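Local coordinates for protein alcohol oxidase (Myceliophthora thermophila, PDB 6F74) that binds FAD and, as a flavoprotein of the vanillyl-alcohol oxidase type, probably oxidises an organic substrate at the expense of molecular oxygen, at residues 248-252 / 253-257; 487-491 / 492-496; 519-522 / 523-527; 538-541 / 542-545; 558-561 / 562-566. All coordinates share one frame; numbering follows the deposited sequence.

In the fold
The interactions form a chain of neighbours leading to and from the flavin. Interaction 4 touches FAD directly, with Y540 OH 2.8 Å from FAD O2. Against the ring of Y540 packs W493 of interaction 2, its CZ2 3.7 Å from Y540 CD1, and L255 of interaction 1 reaches W493 in turn, L255 CD1 to W493 CE2 3.7 Å. Y540, W493 and L255 thus pack in series beside the flavin. Interaction 5 joins interaction 2 through N559 and H563, both close to G488 O. Interaction 3 is tied to interaction 4 by T523 OG1 and D545 OD2, 2.8 Å apart. Interactions 1 and 3 stand about 29 Å apart, centre to centre.

Interaction 1. Residues 248-252 / 253-257; sequences PATHN and FGLGA
F253 packs back on A249 and N252 at the last turn of the short helix 250-253. Its N donates to A249 O at 3.0 Å. CG stands opposite its own carbonyl carbon (chi1 -59°), which lays the ring back along the preceding residues. N252 CB comes over one face of this ring, 4.0 Å from the centroid, in a CH-pi contact displaced toward the rim, while the methyl A249 CB approaches CD2. The N252 amide leads away from the ring, so the touch is made by its CB. G254 then ends the helix. Its N gives a second backbone bond, 2.7 Å to T250 O, and its phi is positive; a CB here would run into F253 O. The turn also brings G254 O to 3.3 Å from T250 CA, a CH-O contact. At L255 the chain has left the helix, yet the branch CD2 bends back to lie 3.7 Å from T250 CB. T250 OG1 is bonded elsewhere, to the carbonyls of V473 and G247. G256 and A257 lead into the short helix 256-259, and their backbones bond to G245 and G244, in the run of chain that also carries the FAD-binding H246. The contact is buried within the FAD-binding region: the F253 ring stacks on H305 of strand 296-306 and touches I225 of strand 224-225, A249 also meets Y415 of helix 415-422, and L255 faces W493.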
# COMPACT_ATOMS: atom_id res chain seq x y z
N PRO A 248 0.31 -8.35 -9.85
CA PRO A 248 -0.14 -9.35 -10.81
C PRO A 248 0.36 -10.80 -10.58
O PRO A 248 -0.40 -11.75 -10.82
CB PRO A 248 0.42 -8.80 -12.13
CG PRO A 248 0.35 -7.33 -11.95
CD PRO A 248 0.81 -7.13 -10.52
N ALA A 249 1.60 -10.93 -10.09
CA ALA A 249 2.29 -12.22 -9.99
C ALA A 249 2.19 -12.96 -8.63
O ALA A 249 2.75 -14.03 -8.49
CB ALA A 249 3.74 -12.05 -10.42
N THR A 250 1.46 -12.41 -7.66
CA THR A 250 1.48 -12.96 -6.29
C THR A 250 0.71 -14.27 -6.13
O THR A 250 1.17 -15.16 -5.43
CB THR A 250 1.02 -11.95 -5.22
OG1 THR A 250 -0.30 -11.47 -5.51
CG2 THR A 250 1.98 -10.79 -5.13
N HIS A 251 -0.46 -14.40 -6.77
CA HIS A 251 -1.13 -15.70 -6.79
C HIS A 251 -0.17 -16.82 -7.23
O HIS A 251 -0.09 -17.88 -6.62
CB HIS A 251 -2.35 -15.67 -7.72
CG HIS A 251 -2.91 -17.03 -7.98
ND1 HIS A 251 -3.71 -17.68 -7.08
CD2 HIS A 251 -2.72 -17.89 -9.01
CE1 HIS A 251 -3.99 -18.89 -7.54
NE2 HIS A 251 -3.40 -19.04 -8.71
N ASN A 252 0.55 -16.57 -8.31
CA ASN A 252 1.41 -17.61 -8.89
C ASN A 252 2.67 -17.85 -8.11
O ASN A 252 3.11 -19.00 -8.03
CB ASN A 252 1.70 -17.26 -10.34
CG ASN A 252 0.54 -17.56 -11.26
OD1 ASN A 252 0.68 -18.49 -12.05
ND2 ASN A 252 -0.59 -16.81 -11.21
N PHE A 253 3.28 -16.80 -7.53
CA PHE A 253 4.61 -16.94 -6.91
C PHE A 253 4.72 -16.55 -5.43
O PHE A 253 5.78 -16.67 -4.85
CB PHE A 253 5.57 -16.13 -7.73
CG PHE A 253 5.64 -16.58 -9.17
CD1 PHE A 253 6.21 -17.81 -9.50
CD2 PHE A 253 5.14 -15.79 -10.18
CE1 PHE A 253 6.26 -18.24 -10.81
CE2 PHE A 253 5.19 -16.22 -11.50
CZ PHE A 253 5.74 -17.44 -11.83
N GLY A 254 3.61 -16.13 -4.82
CA GLY A 254 3.60 -15.73 -3.41
C GLY A 254 3.48 -14.24 -3.21
O GLY A 254 3.84 -13.44 -4.08
N LEU A 255 2.99 -13.85 -2.04
CA LEU A 255 2.92 -12.44 -1.69
C LEU A 255 4.32 -11.87 -1.50
O LEU A 255 5.28 -12.60 -1.28
CB LEU A 255 2.12 -12.19 -0.41
CG LEU A 255 0.59 -11.96 -0.41
CD1 LEU A 255 0.20 -11.04 0.73
CD2 LEU A 255 -0.03 -11.42 -1.67
N GLY A 256 4.40 -10.54 -1.57
CA GLY A 256 5.66 -9.81 -1.48
C GLY A 256 6.46 -10.13 -0.23
O GLY A 256 7.66 -10.36 -0.27
N ALA A 257 5.77 -10.17 0.88
CA ALA A 257 6.39 -10.53 2.16
C ALA A 257 7.11 -11.85 2.10
O ALA A 257 8.16 -12.00 2.71
CB ALA A 257 5.37 -10.58 3.27

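Interaction 2. Residues 487-491 / 492-496; sequences SGLHP and AWRVS
H490 to R494 wind through two overlapping turns in the loop between helix 477-480 and strand 498-503. W493 N bonds to H490 O at 3.1 Å. One residue on, R494 N bonds to P491 O at 2.8 Å. The imidazole of H490 turns its ND1 edge to the start of the first turn: a chi1 of -162° holds the ring beside the carbonyl carbon, and ND1 accepts from A492 N at 3.2 Å, the donor slightly tilted from the ring plane. Ahead of this, S487 OG accepts from L489 N in an ST turn. The R494 chain bends at chi2 and crosses L489 at about a right angle, bringing NH2 within 3.6 Å of L489 CD1, with L489 CB over a guanidinium face. A water links L489 O to R494 NE. On the other flank L489 CD2 reaches W493 CD1 at 4.0 Å. Because H490 ND1 accepts an N-H, the proton is probably on NE2, which bonds to D553 O. R494 NH1 bonds to V478 O and NH2 forms a salt bridge with D258, which S487 OG also bonds, so the arginine's charge is probably offset by that carboxylate.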
# COMPACT_ATOMS: atom_id res chain seq x y z
N SER A 487 7.49 -17.04 7.87
CA SER A 487 6.64 -15.93 7.48
C SER A 487 5.83 -15.34 8.62
O SER A 487 5.39 -16.06 9.51
CB SER A 487 5.67 -16.39 6.40
OG SER A 487 4.89 -15.32 5.96
N GLY A 488 5.62 -14.03 8.55
CA GLY A 488 4.77 -13.32 9.50
C GLY A 488 3.41 -12.91 8.96
O GLY A 488 2.75 -12.09 9.59
N LEU A 489 2.98 -13.50 7.83
CA LEU A 489 1.79 -13.02 7.14
C LEU A 489 0.55 -13.43 7.90
O LEU A 489 0.44 -14.57 8.34
CB LEU A 489 1.69 -13.53 5.70
CG LEU A 489 2.44 -12.75 4.61
CD1 LEU A 489 2.41 -13.54 3.33
CD2 LEU A 489 1.82 -11.37 4.38
N HIS A 490 -0.37 -12.48 8.03
CA HIS A 490 -1.72 -12.73 8.59
C HIS A 490 -2.24 -14.10 8.11
O HIS A 490 -2.28 -14.34 6.90
CB HIS A 490 -2.66 -11.62 8.14
CG HIS A 490 -3.91 -11.50 8.96
ND1 HIS A 490 -4.75 -12.57 9.21
CD2 HIS A 490 -4.50 -10.42 9.50
CE1 HIS A 490 -5.78 -12.15 9.94
NE2 HIS A 490 -5.66 -10.84 10.11
N PRO A 491 -2.58 -15.01 9.05
CA PRO A 491 -3.15 -16.32 8.68
C PRO A 491 -4.26 -16.31 7.60
O PRO A 491 -4.29 -17.18 6.72
CB PRO A 491 -3.72 -16.81 10.00
CG PRO A 491 -2.85 -16.20 11.04
CD PRO A 491 -2.44 -14.88 10.50
N ALA A 492 -5.17 -15.33 7.68
CA ALA A 492 -6.27 -15.24 6.73
C ALA A 492 -5.83 -15.23 5.25
O ALA A 492 -6.55 -15.70 4.40
CB ALA A 492 -7.12 -14.02 7.03
N TRP A 493 -4.62 -14.73 4.97
CA TRP A 493 -4.09 -14.81 3.59
C TRP A 493 -4.03 -16.24 3.07
O TRP A 493 -4.17 -16.47 1.87
CB TRP A 493 -2.67 -14.25 3.51
CG TRP A 493 -2.61 -12.78 3.47
CD1 TRP A 493 -2.10 -11.97 4.44
CD2 TRP A 493 -3.04 -11.94 2.41
NE1 TRP A 493 -2.18 -10.66 4.03
CE2 TRP A 493 -2.78 -10.62 2.80
CE3 TRP A 493 -3.64 -12.17 1.17
CZ2 TRP A 493 -3.08 -9.51 1.98
CZ3 TRP A 493 -3.94 -11.07 0.36
CH2 TRP A 493 -3.66 -9.76 0.78
N ARG A 494 -3.82 -17.19 3.99
CA ARG A 494 -3.66 -18.56 3.62
C ARG A 494 -4.99 -19.25 3.27
O ARG A 494 -4.96 -20.36 2.75
CB ARG A 494 -2.93 -19.36 4.72
CG ARG A 494 -1.63 -18.72 5.25
CD ARG A 494 -0.71 -18.33 4.11
NE ARG A 494 0.59 -17.91 4.60
CZ ARG A 494 1.57 -17.38 3.85
NH1 ARG A 494 1.42 -17.20 2.55
NH2 ARG A 494 2.71 -17.01 4.42
N VAL A 495 -6.13 -18.63 3.59
CA VAL A 495 -7.46 -19.17 3.24
C VAL A 495 -8.30 -18.28 2.33
O VAL A 495 -9.32 -18.73 1.83
CB VAL A 495 -8.29 -19.56 4.51
CG1 VAL A 495 -7.57 -20.64 5.31
CG2 VAL A 495 -8.60 -18.38 5.41
N SER A 496 -7.85 -17.04 2.07
CA SER A 496 -8.65 -16.07 1.34
C SER A 496 -8.04 -15.80 -0.03
O SER A 496 -6.92 -15.28 -0.11
CB SER A 496 -8.76 -14.78 2.15
OG SER A 496 -9.15 -15.09 3.48
O HOH W 1 1.59 -17.09 7.44

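Interaction 3. Residues 519-522 / 523-527; sequences QHQV and THVKG
Q519 meets T523 one helical turn on, through the end of its side chain. From CB the chain sets off away from the backbone N (chi1 -173°), then bends at chi2, which swings the amide along the helix: CG lies 4.1 Å from T523 OG1, CD a little nearer, and NE2 donates to T523 OG1 at 2.9 Å, with the hydroxyl tilted 22° from the amide plane. T523 OG1 is bonded to the carboxylate of D545 as well, so the hydroxyl is held between the amide and the carboxylate. With an alanine in place of Q519, the T523 hydroxyl would probably lose this donor and turn more freely beside D545. All this belongs to helix 512-533, which widens here into a pi-type turn: Q521 O accepts from V525 N and, almost straight, from K526 N at 2.8 Å, and G527 N reaches V522 O. Round the helix, H524 CB sits over a face of the H520 ring, 4.0 Å from its centroid, in a CH-pi contact, the two rings being oblique to each other. Q521 runs alongside V525, its OE1 3.7 Å from V525 CG2.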
# COMPACT_ATOMS: atom_id res chain seq x y z
N GLN A 519 -15.72 8.83 7.22
CA GLN A 519 -14.98 7.78 7.93
C GLN A 519 -15.92 6.78 8.60
O GLN A 519 -15.65 5.57 8.58
CB GLN A 519 -14.04 8.37 9.00
CG GLN A 519 -13.13 7.34 9.65
CD GLN A 519 -12.21 6.70 8.62
OE1 GLN A 519 -11.28 7.35 8.15
NE2 GLN A 519 -12.48 5.45 8.23
N HIS A 520 -17.01 7.28 9.18
CA HIS A 520 -18.05 6.45 9.76
C HIS A 520 -18.75 5.55 8.75
O HIS A 520 -19.04 4.40 9.07
CB HIS A 520 -19.11 7.31 10.44
CG HIS A 520 -20.21 6.52 11.09
ND1 HIS A 520 -20.11 6.03 12.38
CD2 HIS A 520 -21.39 6.07 10.61
CE1 HIS A 520 -21.20 5.35 12.67
NE2 HIS A 520 -21.98 5.34 11.62
N GLN A 521 -19.06 6.07 7.57
CA GLN A 521 -19.62 5.22 6.52
C GLN A 521 -18.64 4.11 6.13
O GLN A 521 -19.04 2.97 6.02
CB GLN A 521 -19.99 6.04 5.27
CG GLN A 521 -21.17 7.03 5.47
CD GLN A 521 -22.45 6.38 5.93
OE1 GLN A 521 -22.97 5.51 5.25
NE2 GLN A 521 -22.94 6.78 7.09
N VAL A 522 -17.36 4.45 5.94
CA VAL A 522 -16.37 3.48 5.54
C VAL A 522 -16.14 2.43 6.62
O VAL A 522 -16.17 1.23 6.32
CB VAL A 522 -15.05 4.14 5.14
CG1 VAL A 522 -13.97 3.10 4.81
CG2 VAL A 522 -15.28 5.01 3.89
N THR A 523 -15.94 2.86 7.86
CA THR A 523 -15.64 1.94 8.95
C THR A 523 -16.85 1.14 9.43
O THR A 523 -16.78 -0.10 9.51
CB THR A 523 -14.99 2.67 10.17
OG1 THR A 523 -13.74 3.29 9.78
CG2 THR A 523 -14.74 1.67 11.33
N HIS A 524 -17.95 1.83 9.75
CA HIS A 524 -19.09 1.23 10.45
C HIS A 524 -20.29 0.85 9.60
O HIS A 524 -21.19 0.20 10.13
CB HIS A 524 -19.56 2.15 11.59
CG HIS A 524 -18.51 2.38 12.64
ND1 HIS A 524 -18.07 1.39 13.49
CD2 HIS A 524 -17.80 3.49 12.95
CE1 HIS A 524 -17.15 1.87 14.29
NE2 HIS A 524 -16.96 3.14 13.99
N VAL A 525 -20.34 1.26 8.33
CA VAL A 525 -21.34 0.77 7.37
C VAL A 525 -20.66 -0.18 6.36
O VAL A 525 -20.99 -1.37 6.31
CB VAL A 525 -22.09 1.94 6.68
CG1 VAL A 525 -23.10 1.42 5.67
CG2 VAL A 525 -22.82 2.79 7.73
N LYS A 526 -19.69 0.32 5.61
CA LYS A 526 -19.00 -0.51 4.60
C LYS A 526 -18.20 -1.65 5.27
O LYS A 526 -18.48 -2.82 5.05
CB LYS A 526 -18.13 0.34 3.68
CG LYS A 526 -18.90 1.04 2.57
CD LYS A 526 -18.12 2.15 1.90
CE LYS A 526 -18.74 2.54 0.56
NZ LYS A 526 -20.01 3.30 0.68
N GLY A 527 -17.25 -1.28 6.11
CA GLY A 527 -16.37 -2.24 6.80
C GLY A 527 -17.12 -3.29 7.59
O GLY A 527 -16.75 -4.46 7.57

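Interaction 4. Residues 538-541 / 542-545; sequences GGYM and NEGD. With FAD (flavin-adenine dinucleotide), chain I.
Y540 and N542 make the dense side of this contact, where the loop folds back so that N542 lies over the tyrosine ring. N542 CB comes over one face, 3.9 Å from the centroid, and the backbone N of N542 stands 4.0 Å above the plane of the Y540 ring, over its centre. Amide and ring planes are 63° apart, and N542 ND2 donates to Y540 OH at 3.1 Å. The hydroxyl itself donates to FAD O2 at 2.8 Å and also bonds to G245 N, so three partners grip it and fix its direction; with N, CA, CB and CG fully extended (chi1 180°), the ring reaches out toward the flavin. N542 is pinned in turn, OD1 by R164 and ND2 by G239 O. A phenylalanine in place of Y540 would keep the ring but would probably leave FAD O2 without this donor and N542 ND2 without one of its acceptors. The other side is looser. E543 is partly exposed and runs beside the ring, its carboxylate nearly perpendicular to it; OE1 lies at the ring edge, 3.6 Å from Y540 CE2, and bonds to H246, while OE2 lies 3.6 Å from FAD C10. The backbone closure is modest too, a weak bond from E543 N to Y540 O at 3.2 Å, and a side chain on G544 would collide with Y540 O. M541 turns off to helix 551-556. Here the berberine-like region places a tyrosine hydroxyl at the pyrimidine end of the isoalloxazine, as part of the FAD pocket.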
# COMPACT_ATOMS: atom_id res chain seq x y z
N GLY A 538 -9.79 -11.02 8.15
CA GLY A 538 -9.00 -9.85 8.49
C GLY A 538 -8.98 -8.92 7.29
O GLY A 538 -9.78 -9.06 6.34
N GLY A 539 -8.10 -7.93 7.37
CA GLY A 539 -7.95 -6.91 6.35
C GLY A 539 -6.51 -6.83 5.95
O GLY A 539 -5.68 -7.63 6.41
N TYR A 540 -6.23 -5.83 5.11
CA TYR A 540 -4.92 -5.60 4.51
C TYR A 540 -4.40 -4.22 4.98
O TYR A 540 -4.92 -3.19 4.56
CB TYR A 540 -5.03 -5.61 2.99
CG TYR A 540 -3.74 -5.37 2.26
CD1 TYR A 540 -2.54 -5.93 2.71
CD2 TYR A 540 -3.70 -4.62 1.10
CE1 TYR A 540 -1.35 -5.74 2.03
CE2 TYR A 540 -2.49 -4.40 0.42
CZ TYR A 540 -1.32 -4.97 0.89
OH TYR A 540 -0.12 -4.75 0.21
N MET A 541 -3.37 -4.22 5.82
CA MET A 541 -2.88 -3.00 6.47
C MET A 541 -2.51 -1.89 5.48
O MET A 541 -2.84 -0.73 5.69
CB MET A 541 -1.73 -3.31 7.43
CG MET A 541 -0.44 -3.76 6.80
SD MET A 541 0.79 -4.17 8.07
CE MET A 541 0.28 -5.88 8.34
N ASN A 542 -1.86 -2.27 4.38
CA ASN A 542 -1.33 -1.29 3.41
C ASN A 542 -2.42 -0.53 2.67
O ASN A 542 -2.20 0.63 2.26
CB ASN A 542 -0.41 -1.97 2.37
CG ASN A 542 0.92 -2.38 2.93
OD1 ASN A 542 1.32 -1.94 4.01
ND2 ASN A 542 1.65 -3.21 2.16
N GLU A 543 -3.56 -1.19 2.49
CA GLU A 543 -4.72 -0.60 1.84
C GLU A 543 -5.90 -1.05 2.70
O GLU A 543 -6.61 -2.02 2.39
CB GLU A 543 -4.86 -1.03 0.38
CG GLU A 543 -3.79 -0.44 -0.55
CD GLU A 543 -3.74 -1.07 -1.95
OE1 GLU A 543 -4.06 -2.27 -2.05
OE2 GLU A 543 -3.37 -0.40 -2.98
N GLY A 544 -6.09 -0.31 3.78
CA GLY A 544 -7.01 -0.72 4.81
C GLY A 544 -7.43 0.40 5.73
O GLY A 544 -7.09 1.56 5.52
N ASP A 545 -8.22 0.03 6.73
CA ASP A 545 -8.95 1.00 7.56
C ASP A 545 -8.17 1.31 8.81
O ASP A 545 -8.24 0.58 9.77
CB ASP A 545 -10.31 0.41 7.94
CG ASP A 545 -11.21 1.40 8.68
OD1 ASP A 545 -10.82 2.55 8.91
OD2 ASP A 545 -12.36 1.03 9.01
PA FAD I . 6.30 5.09 2.48
O1A FAD I . 5.18 6.09 2.71
O2A FAD I . 7.63 5.65 2.10
O5B FAD I . 6.42 4.21 3.79
C5B FAD I . 5.35 3.39 4.17
C4B FAD I . 5.59 2.90 5.59
O4B FAD I . 6.76 2.10 5.55
C3B FAD I . 5.87 3.96 6.62
O3B FAD I . 5.44 3.44 7.89
C2B FAD I . 7.38 4.06 6.67
O2B FAD I . 7.93 4.40 7.95
C1B FAD I . 7.79 2.64 6.36
N9A FAD I . 9.06 2.47 5.65
C8A FAD I . 9.31 2.81 4.38
N7A FAD I . 10.57 2.47 4.04
C5A FAD I . 11.12 1.91 5.11
C6A FAD I . 12.43 1.33 5.39
N6A FAD I . 13.34 1.33 4.39
N1A FAD I . 12.65 0.84 6.64
C2A FAD I . 11.68 0.87 7.59
N3A FAD I . 10.43 1.38 7.39
C4A FAD I . 10.12 1.89 6.17
N1 FAD I . 0.25 -1.79 -2.69
C2 FAD I . 0.05 -3.02 -3.22
O2 FAD I . 0.07 -4.02 -2.46
N3 FAD I . -0.13 -3.20 -4.55
C4 FAD I . -0.18 -2.18 -5.42
O4 FAD I . -0.37 -2.35 -6.64
C4X FAD I . 0.01 -0.81 -4.91
N5 FAD I . -0.03 0.26 -5.74
C5X FAD I . 0.16 1.51 -5.25
C6 FAD I . 0.13 2.60 -6.12
C7 FAD I . 0.33 3.89 -5.67
C7M FAD I . 0.25 4.95 -6.74
C8 FAD I . 0.60 4.13 -4.22
C8M FAD I . 0.88 5.52 -3.66
C9 FAD I . 0.60 3.05 -3.35
C9A FAD I . 0.40 1.74 -3.79
N10 FAD I . 0.43 0.60 -2.93
C10 FAD I . 0.23 -0.67 -3.47
C1' FAD I . 0.57 0.72 -1.46
C2' FAD I . 1.91 0.51 -0.82
O2' FAD I . 2.09 -0.90 -0.68
C3' FAD I . 1.91 1.14 0.57
O3' FAD I . 1.46 2.50 0.54
C4' FAD I . 3.28 1.06 1.23
O4' FAD I . 3.22 1.64 2.53
C5' FAD I . 4.34 1.75 0.38
O5' FAD I . 5.61 1.65 1.00
P FAD I . 6.58 2.85 0.65
O1P FAD I . 6.61 3.07 -0.83
O2P FAD I . 7.85 2.58 1.39
O3P FAD I . 5.76 4.07 1.33

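Interaction 5. Residues 558-561 / 562-566; sequences KNYA and QHLAA
H563 is bonded to and packed against N559, and backbone bonds come first. H563 N donates to N559 O at 3.0 Å, L564 N to Y560 O at 2.7 Å in a nearly straight bond (175°), and A565 N to A561 O. These i to i+4 bonds belong to the helix 560-570, within the berberine-bridge-like region. The second kind is packing on flat groups. In H563, chi1 -68° keeps CG on the side of the backbone N, which brings N559 O over one face of its ring, 3.4 Å above the plane and displaced toward the rim. N559 CB lies 3.4 Å from H563 NE2, and the amide is turned almost perpendicular to the ring. Apolar touching follows one residue on: L564 CD2 comes obliquely to Y560 CE2 at 3.9 Å, with L564 CD1 near Y560 OH, which bonds to E585 and to G583 N. Polar links run through water and outward. A water in the plane of the H563 ring sits 3.0 Å from NE2 and takes a weak bond from N559 ND2, while both side chains make weak bonds to G488 O, tying this part of the chain to the loop of L489 and P491.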
# COMPACT_ATOMS: atom_id res chain seq x y z
N LYS A 558 -3.87 -13.18 14.67
CA LYS A 558 -3.29 -13.98 15.74
C LYS A 558 -1.76 -13.93 15.79
O LYS A 558 -1.17 -14.32 16.78
CB LYS A 558 -3.76 -15.43 15.61
CG LYS A 558 -5.26 -15.56 15.69
CD LYS A 558 -5.62 -17.03 15.89
CE LYS A 558 -7.08 -17.27 15.59
NZ LYS A 558 -7.49 -18.59 16.15
N ASN A 559 -1.11 -13.42 14.74
CA ASN A 559 0.34 -13.18 14.78
C ASN A 559 0.74 -12.00 15.68
O ASN A 559 1.92 -11.78 15.88
CB ASN A 559 0.90 -12.90 13.37
CG ASN A 559 0.81 -14.09 12.46
OD1 ASN A 559 0.56 -15.20 12.92
ND2 ASN A 559 1.01 -13.86 11.15
N TYR A 560 -0.23 -11.25 16.21
CA TYR A 560 0.06 -9.97 16.80
C TYR A 560 0.99 -10.06 18.02
O TYR A 560 1.94 -9.31 18.10
CB TYR A 560 -1.22 -9.21 17.16
CG TYR A 560 -0.92 -7.84 17.64
CD1 TYR A 560 -0.49 -6.86 16.77
CD2 TYR A 560 -0.99 -7.53 18.99
CE1 TYR A 560 -0.15 -5.59 17.22
CE2 TYR A 560 -0.66 -6.26 19.46
CZ TYR A 560 -0.24 -5.31 18.56
OH TYR A 560 0.10 -4.07 19.03
N ALA A 561 0.71 -10.98 18.93
CA ALA A 561 1.52 -11.17 20.14
C ALA A 561 3.00 -11.41 19.81
O ALA A 561 3.89 -10.87 20.50
CB ALA A 561 0.98 -12.35 20.96
N GLN A 562 3.27 -12.17 18.76
CA GLN A 562 4.63 -12.40 18.29
C GLN A 562 5.21 -11.18 17.63
O GLN A 562 6.39 -10.89 17.80
CB GLN A 562 4.68 -13.56 17.30
CG GLN A 562 5.46 -14.76 17.76
CD GLN A 562 5.19 -15.99 16.90
OE1 GLN A 562 6.01 -16.91 16.89
NE2 GLN A 562 4.05 -16.01 16.16
N HIS A 563 4.41 -10.45 16.86
CA HIS A 563 4.90 -9.20 16.28
C HIS A 563 5.28 -8.23 17.39
O HIS A 563 6.37 -7.65 17.39
CB HIS A 563 3.87 -8.57 15.35
CG HIS A 563 3.61 -9.35 14.10
ND1 HIS A 563 4.56 -10.11 13.48
CD2 HIS A 563 2.50 -9.43 13.33
CE1 HIS A 563 4.05 -10.66 12.39
NE2 HIS A 563 2.79 -10.28 12.29
N LEU A 564 4.38 -8.08 18.35
CA LEU A 564 4.62 -7.21 19.49
C LEU A 564 5.87 -7.58 20.27
O LEU A 564 6.60 -6.71 20.66
CB LEU A 564 3.43 -7.20 20.44
CG LEU A 564 3.35 -6.12 21.50
CD1 LEU A 564 3.47 -4.72 20.93
CD2 LEU A 564 2.03 -6.28 22.25
N ALA A 565 6.13 -8.87 20.48
CA ALA A 565 7.35 -9.28 21.19
C ALA A 565 8.61 -8.78 20.46
O ALA A 565 9.48 -8.13 21.07
CB ALA A 565 7.40 -10.79 21.41
N ALA A 566 8.69 -9.06 19.17
CA ALA A 566 9.76 -8.54 18.30
C ALA A 566 9.87 -6.99 18.37
O ALA A 566 10.97 -6.45 18.42
CB ALA A 566 9.55 -9.00 16.88
O HOH W 2 0.99 -14.31 18.12
O HOH W 3 0.19 -10.50 10.89